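Local coordinates for 3-oxoacyl-[acyl-carrier protein] synthase (Thermus thermophilus, PDB 1UB7), which probably catalyses the first condensation of fatty acid synthesis, joining acetyl-CoA to malonyl-ACP to give 3-oxobutanoyl-ACP, and works as a homodimer, at residues A[56-61]-A[131-136]; A[112-117]-A[280-285]. All coordinates share one frame; numbering follows the deposited sequence.

In the fold
From the N terminus, helix 50-64 comes first, and interaction 1 joins it to strand 131-138. It closes a loop of 69 residues that includes strands 72-78 and 102-107 and all of helix 112-125. That helix then takes part in interaction 2, which reaches forward over 162 residues to helix 281-292. The two loops cross rather than nest, since residues 112-117 lie between the two segments of interaction 1. Interaction 1 ties an outer helix to the N-terminal sheet. Interaction 2 packs together two central helices. Their centres are 11 Å apart, and a probable hydrogen bond from Trp113 NE1 to Ala134 O, 3.2 Å, connects them.

Interaction 1. Residues A[56-61]-A[131-136]; sequences KAVEDL and KVLAVG
Val58 and Leu133 meet tip to tip, the valine reaching from helix 50-64 and the leucine from strand 131-138. Val58 CG2 lies 3.9 Å from Leu133 CD2. The same methyl of Val58 also touches Val135, with CG2 to CG2 at 4.1 Å. The two valines stand roughly square to each other here. One branch of Val58 thus serves both partners. In Val58, CG1 is anti to the backbone N (chi1 -180°), which leaves CG2 beside that N and turned to the strand.

Leu61 stands one helical turn on. It does not meet Leu133 end on. The two leucines pass alongside, pointing opposite ways, and Leu61 CD1 comes to 4.1 Å from Leu133 CD1. Leu133 therefore divides its branches, CD2 to Val58 and CD1 to Leu61. No hydrogen bond joins the segments, and all four side chains are buried.

Leu133 and Val135 alternate with Val132 and Ala134 along the strand, and only the first two face this helix. The short axes approach to 9.8 Å, with an angle of 129° between their directions. Leu69 and Phe97 also pack on Val58, while Leu61 rests on Ala161 and Val163 of strand 158-165. On the flanks of the helix, Asp60 forms a salt bridge with Lys287 and Glu59 one with Arg96.

This is alpha/beta packing of an outer helical layer on a sheet, as in the five-layered alpha-beta-alpha-beta-alpha thiolase-like fold. It places an outer helix on the N-terminal mixed sheet.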
loop_
_atom_site.group_PDB
_atom_site.type_symbol
_atom_site.label_atom_id
_atom_site.label_comp_id
_atom_site.label_asym_id
_atom_site.label_seq_id
_atom_site.Cartn_x
_atom_site.Cartn_y
_atom_site.Cartn_z
ATOM N N LYS A 56 -1.167 -1.445 19.593
ATOM C CA LYS A 56 -0.478 -2.177 20.645
ATOM C C LYS A 56 0.982 -2.476 20.330
ATOM O O LYS A 56 1.828 -2.459 21.223
ATOM C CB LYS A 56 -1.242 -3.466 20.984
ATOM C CG LYS A 56 -2.337 -3.234 22.023
ATOM C CD LYS A 56 -3.618 -3.952 21.676
ATOM C CE LYS A 56 -4.785 -3.474 22.544
ATOM N NZ LYS A 56 -6.069 -4.125 22.115
ATOM N N ALA A 57 1.299 -2.735 19.070
ATOM C CA ALA A 57 2.688 -3.012 18.721
ATOM C C ALA A 57 3.501 -1.736 18.882
ATOM O O ALA A 57 4.632 -1.774 19.348
ATOM C CB ALA A 57 2.791 -3.520 17.291
ATOM N N VAL A 58 2.930 -0.594 18.510
ATOM C CA VAL A 58 3.682 0.644 18.651
ATOM C C VAL A 58 3.846 1.017 20.138
ATOM O O VAL A 58 4.896 1.546 20.534
ATOM C CB VAL A 58 3.036 1.811 17.863
ATOM C CG1 VAL A 58 3.879 3.076 18.046
ATOM C CG2 VAL A 58 2.966 1.463 16.384
ATOM N N GLU A 59 2.829 0.744 20.960
ATOM C CA GLU A 59 2.943 1.031 22.399
ATOM C C GLU A 59 4.104 0.236 22.989
ATOM O O GLU A 59 4.864 0.737 23.817
ATOM C CB GLU A 59 1.654 0.669 23.145
ATOM C CG GLU A 59 0.561 1.687 22.969
ATOM C CD GLU A 59 -0.799 1.157 23.359
ATOM O OE1 GLU A 59 -0.888 -0.027 23.747
ATOM O OE2 GLU A 59 -1.785 1.924 23.269
ATOM N N ASP A 60 4.246 -1.011 22.557
ATOM C CA ASP A 60 5.316 -1.837 23.058
ATOM C C ASP A 60 6.644 -1.195 22.632
ATOM O O ASP A 60 7.596 -1.136 23.412
ATOM C CB ASP A 60 5.185 -3.267 22.503
ATOM C CG ASP A 60 6.261 -4.190 23.040
ATOM O OD1 ASP A 60 6.389 -4.299 24.287
ATOM O OD2 ASP A 60 6.987 -4.796 22.223
ATOM N N LEU A 61 6.697 -0.725 21.389
ATOM C CA LEU A 61 7.884 -0.054 20.845
ATOM C C LEU A 61 8.225 1.141 21.748
ATOM O O LEU A 61 9.382 1.372 22.090
ATOM C CB LEU A 61 7.597 0.426 19.406
ATOM C CG LEU A 61 8.747 1.091 18.630
ATOM C CD1 LEU A 61 8.552 0.857 17.131
ATOM C CD2 LEU A 61 8.822 2.598 18.947
ATOM N N LYS A 131 12.445 9.825 9.611
ATOM C CA LYS A 131 12.265 8.508 10.190
ATOM C C LYS A 131 10.916 8.008 9.719
ATOM O O LYS A 131 10.023 8.800 9.419
ATOM C CB LYS A 131 12.272 8.573 11.715
ATOM C CG LYS A 131 13.608 8.931 12.346
ATOM C CD LYS A 131 13.397 9.197 13.832
ATOM C CE LYS A 131 14.696 9.391 14.607
ATOM N NZ LYS A 131 14.371 9.727 16.030
ATOM N N VAL A 132 10.772 6.692 9.657
ATOM C CA VAL A 132 9.534 6.092 9.209
ATOM C C VAL A 132 9.099 5.002 10.159
ATOM O O VAL A 132 9.914 4.185 10.562
ATOM C CB VAL A 132 9.694 5.440 7.803
ATOM C CG1 VAL A 132 8.378 4.805 7.369
ATOM C CG2 VAL A 132 10.108 6.474 6.798
ATOM N N LEU A 133 7.818 4.996 10.518
ATOM C CA LEU A 133 7.291 3.957 11.390
ATOM C C LEU A 133 6.739 2.886 10.464
ATOM O O LEU A 133 5.735 3.107 9.803
ATOM C CB LEU A 133 6.166 4.490 12.296
ATOM C CG LEU A 133 5.461 3.459 13.210
ATOM C CD1 LEU A 133 6.445 2.868 14.228
ATOM C CD2 LEU A 133 4.312 4.121 13.942
ATOM N N ALA A 134 7.406 1.737 10.409
ATOM C CA ALA A 134 6.984 0.634 9.553
ATOM C C ALA A 134 6.292 -0.454 10.389
ATOM O O ALA A 134 6.921 -1.121 11.212
ATOM C CB ALA A 134 8.203 0.064 8.816
ATOM N N VAL A 135 4.997 -0.638 10.173
ATOM C CA VAL A 135 4.243 -1.613 10.952
ATOM C C VAL A 135 3.805 -2.835 10.145
ATOM O O VAL A 135 3.380 -2.709 9.000
ATOM C CB VAL A 135 2.977 -0.957 11.550
ATOM C CG1 VAL A 135 2.126 -1.996 12.262
ATOM C CG2 VAL A 135 3.363 0.178 12.479
ATOM N N GLY A 136 3.939 -4.014 10.748
ATOM C CA GLY A 136 3.499 -5.251 10.124
ATOM C C GLY A 136 2.375 -5.721 11.031
ATOM O O GLY A 136 2.638 -6.093 12.170
#

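Interaction 2. Residues A[112-117]-A[280-285]; sequences GWIYAL and ASIPLA
Trp113 and Pro283 make the CH-pi part of the contact. Pro283 CD lies over one face of the indole, 3.7 Å from the centroid of the six-membered ring and 18° off its normal. The rest of the proline ring follows the same face. Its CB comes to 3.7 Å from Trp113 CZ2, and its CG lies near CE2 and CD2. The indole and the proline lie alongside and point opposite ways. The other face of the indole is met by Leu117 CD1 of the same helix, so the ring is held between proline and leucine. With Trp113 chi1 at -165°, CG lies opposite the backbone N, and the ring extends toward helix 281-292.

The remaining contacts are between apolar side chains. Ile282 CG2 approaches the indole obliquely and lies 3.6 Å from Trp113 CZ3. The other branch of Ile282 goes to Ile114, where CD1 meets CD1 at 3.6 Å. The two isoleucines are set nearly perpendicular.

No hydrogen bond links the two segments. The indole N-H is engaged by strand 131-138.

The side chain of Ile282 is about 5 Å from that of His246, a predicted active-site residue. The short helix axes run at 79° to each other and approach to 10.3 Å. Beyond the helices lies the C-terminal sheet. Ile114 and Ile282 both rest on Ser305 of strand 300-307, Ile114 also on Ala313 of strand 311-318, and Ile282 on Val244 of strand 242-245. Strand 131-138 of the N-terminal sheet lies by Trp113, so the helices pack between the two sheets.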
loop_
_atom_site.group_PDB
_atom_site.type_symbol
_atom_site.label_atom_id
_atom_site.label_comp_id
_atom_site.label_asym_id
_atom_site.label_seq_id
_atom_site.Cartn_x
_atom_site.Cartn_y
_atom_site.Cartn_z
ATOM N N GLY A 112 4.977 -8.145 2.955
ATOM C CA GLY A 112 4.694 -6.724 3.094
ATOM C C GLY A 112 5.566 -5.896 4.030
ATOM O O GLY A 112 5.873 -4.732 3.724
ATOM N N TRP A 113 5.976 -6.484 5.158
ATOM C CA TRP A 113 6.791 -5.766 6.129
ATOM C C TRP A 113 8.196 -5.469 5.633
ATOM O O TRP A 113 8.721 -4.365 5.857
ATOM C CB TRP A 113 6.868 -6.533 7.444
ATOM C CG TRP A 113 7.387 -5.677 8.563
ATOM C CD1 TRP A 113 6.761 -4.616 9.121
ATOM C CD2 TRP A 113 8.637 -5.818 9.258
ATOM N NE1 TRP A 113 7.530 -4.081 10.127
ATOM C CE2 TRP A 113 8.687 -4.803 10.235
ATOM C CE3 TRP A 113 9.718 -6.707 9.149
ATOM C CZ2 TRP A 113 9.768 -4.649 11.104
ATOM C CZ3 TRP A 113 10.798 -6.553 10.013
ATOM C CH2 TRP A 113 10.811 -5.528 10.981
ATOM N N ILE A 114 8.813 -6.453 4.979
ATOM C CA ILE A 114 10.153 -6.259 4.432
ATOM C C ILE A 114 10.040 -5.245 3.290
ATOM O O ILE A 114 10.942 -4.420 3.085
ATOM C CB ILE A 114 10.745 -7.566 3.897
ATOM C CG1 ILE A 114 10.825 -8.603 5.017
ATOM C CG2 ILE A 114 12.133 -7.314 3.370
ATOM C CD1 ILE A 114 11.406 -9.929 4.564
ATOM N N TYR A 115 8.941 -5.338 2.537
ATOM C CA TYR A 115 8.657 -4.400 1.456
ATOM C C TYR A 115 8.601 -3.000 2.096
ATOM O O TYR A 115 9.205 -2.047 1.600
ATOM C CB TYR A 115 7.303 -4.730 0.824
ATOM C CG TYR A 115 7.396 -5.486 -0.472
ATOM C CD1 TYR A 115 8.117 -6.683 -0.559
ATOM C CD2 TYR A 115 6.791 -4.994 -1.631
ATOM C CE1 TYR A 115 8.234 -7.367 -1.771
ATOM C CE2 TYR A 115 6.903 -5.671 -2.850
ATOM C CZ TYR A 115 7.625 -6.858 -2.908
ATOM O OH TYR A 115 7.716 -7.542 -4.091
ATOM N N ALA A 116 7.895 -2.889 3.222
ATOM C CA ALA A 116 7.786 -1.599 3.920
ATOM C C ALA A 116 9.139 -1.081 4.423
ATOM O O ALA A 116 9.379 0.129 4.456
ATOM C CB ALA A 116 6.813 -1.711 5.092
ATOM N N LEU A 117 10.014 -1.997 4.832
ATOM C CA LEU A 117 11.324 -1.604 5.332
ATOM C C LEU A 117 12.118 -1.013 4.183
ATOM O O LEU A 117 12.800 0.001 4.350
ATOM C CB LEU A 117 12.077 -2.812 5.941
ATOM C CG LEU A 117 11.523 -3.419 7.247
ATOM C CD1 LEU A 117 12.328 -4.650 7.639
ATOM C CD2 LEU A 117 11.573 -2.378 8.371
ATOM N N ALA A 280 3.412 -9.550 10.484
ATOM C CA ALA A 280 3.928 -9.358 11.842
ATOM C C ALA A 280 4.959 -10.404 12.225
ATOM O O ALA A 280 5.669 -10.270 13.220
ATOM C CB ALA A 280 2.779 -9.389 12.852
ATOM N N SER A 281 5.044 -11.441 11.409
ATOM C CA SER A 281 5.918 -12.571 11.658
ATOM C C SER A 281 7.367 -12.238 12.008
ATOM O O SER A 281 7.872 -12.605 13.075
ATOM C CB SER A 281 5.867 -13.485 10.438
ATOM O OG SER A 281 6.360 -14.762 10.753
ATOM N N ILE A 282 8.039 -11.552 11.097
ATOM C CA ILE A 282 9.428 -11.204 11.306
ATOM C C ILE A 282 9.643 -10.215 12.452
ATOM O O ILE A 282 10.573 -10.376 13.251
ATOM C CB ILE A 282 10.024 -10.704 9.982
ATOM C CG1 ILE A 282 10.021 -11.880 8.992
ATOM C CG2 ILE A 282 11.408 -10.138 10.202
ATOM C CD1 ILE A 282 10.438 -11.544 7.583
ATOM N N PRO A 283 8.802 -9.170 12.553
ATOM C CA PRO A 283 9.082 -8.287 13.691
ATOM C C PRO A 283 8.861 -8.991 15.045
ATOM O O PRO A 283 9.582 -8.716 16.004
ATOM C CB PRO A 283 8.160 -7.083 13.451
ATOM C CG PRO A 283 7.113 -7.598 12.454
ATOM C CD PRO A 283 7.915 -8.514 11.572
ATOM N N LEU A 284 7.883 -9.898 15.120
ATOM C CA LEU A 284 7.630 -10.662 16.353
ATOM C C LEU A 284 8.865 -11.480 16.710
ATOM O O LEU A 284 9.239 -11.572 17.879
ATOM C CB LEU A 284 6.442 -11.619 16.177
ATOM C CG LEU A 284 5.058 -11.000 16.358
ATOM C CD1 LEU A 284 4.001 -11.949 15.884
ATOM C CD2 LEU A 284 4.848 -10.644 17.850
ATOM N N ALA A 285 9.490 -12.073 15.694
ATOM C CA ALA A 285 10.693 -12.876 15.880
ATOM C C ALA A 285 11.907 -12.031 16.256
ATOM O O ALA A 285 12.658 -12.390 17.166
ATOM C CB ALA A 285 10.995 -13.688 14.607
#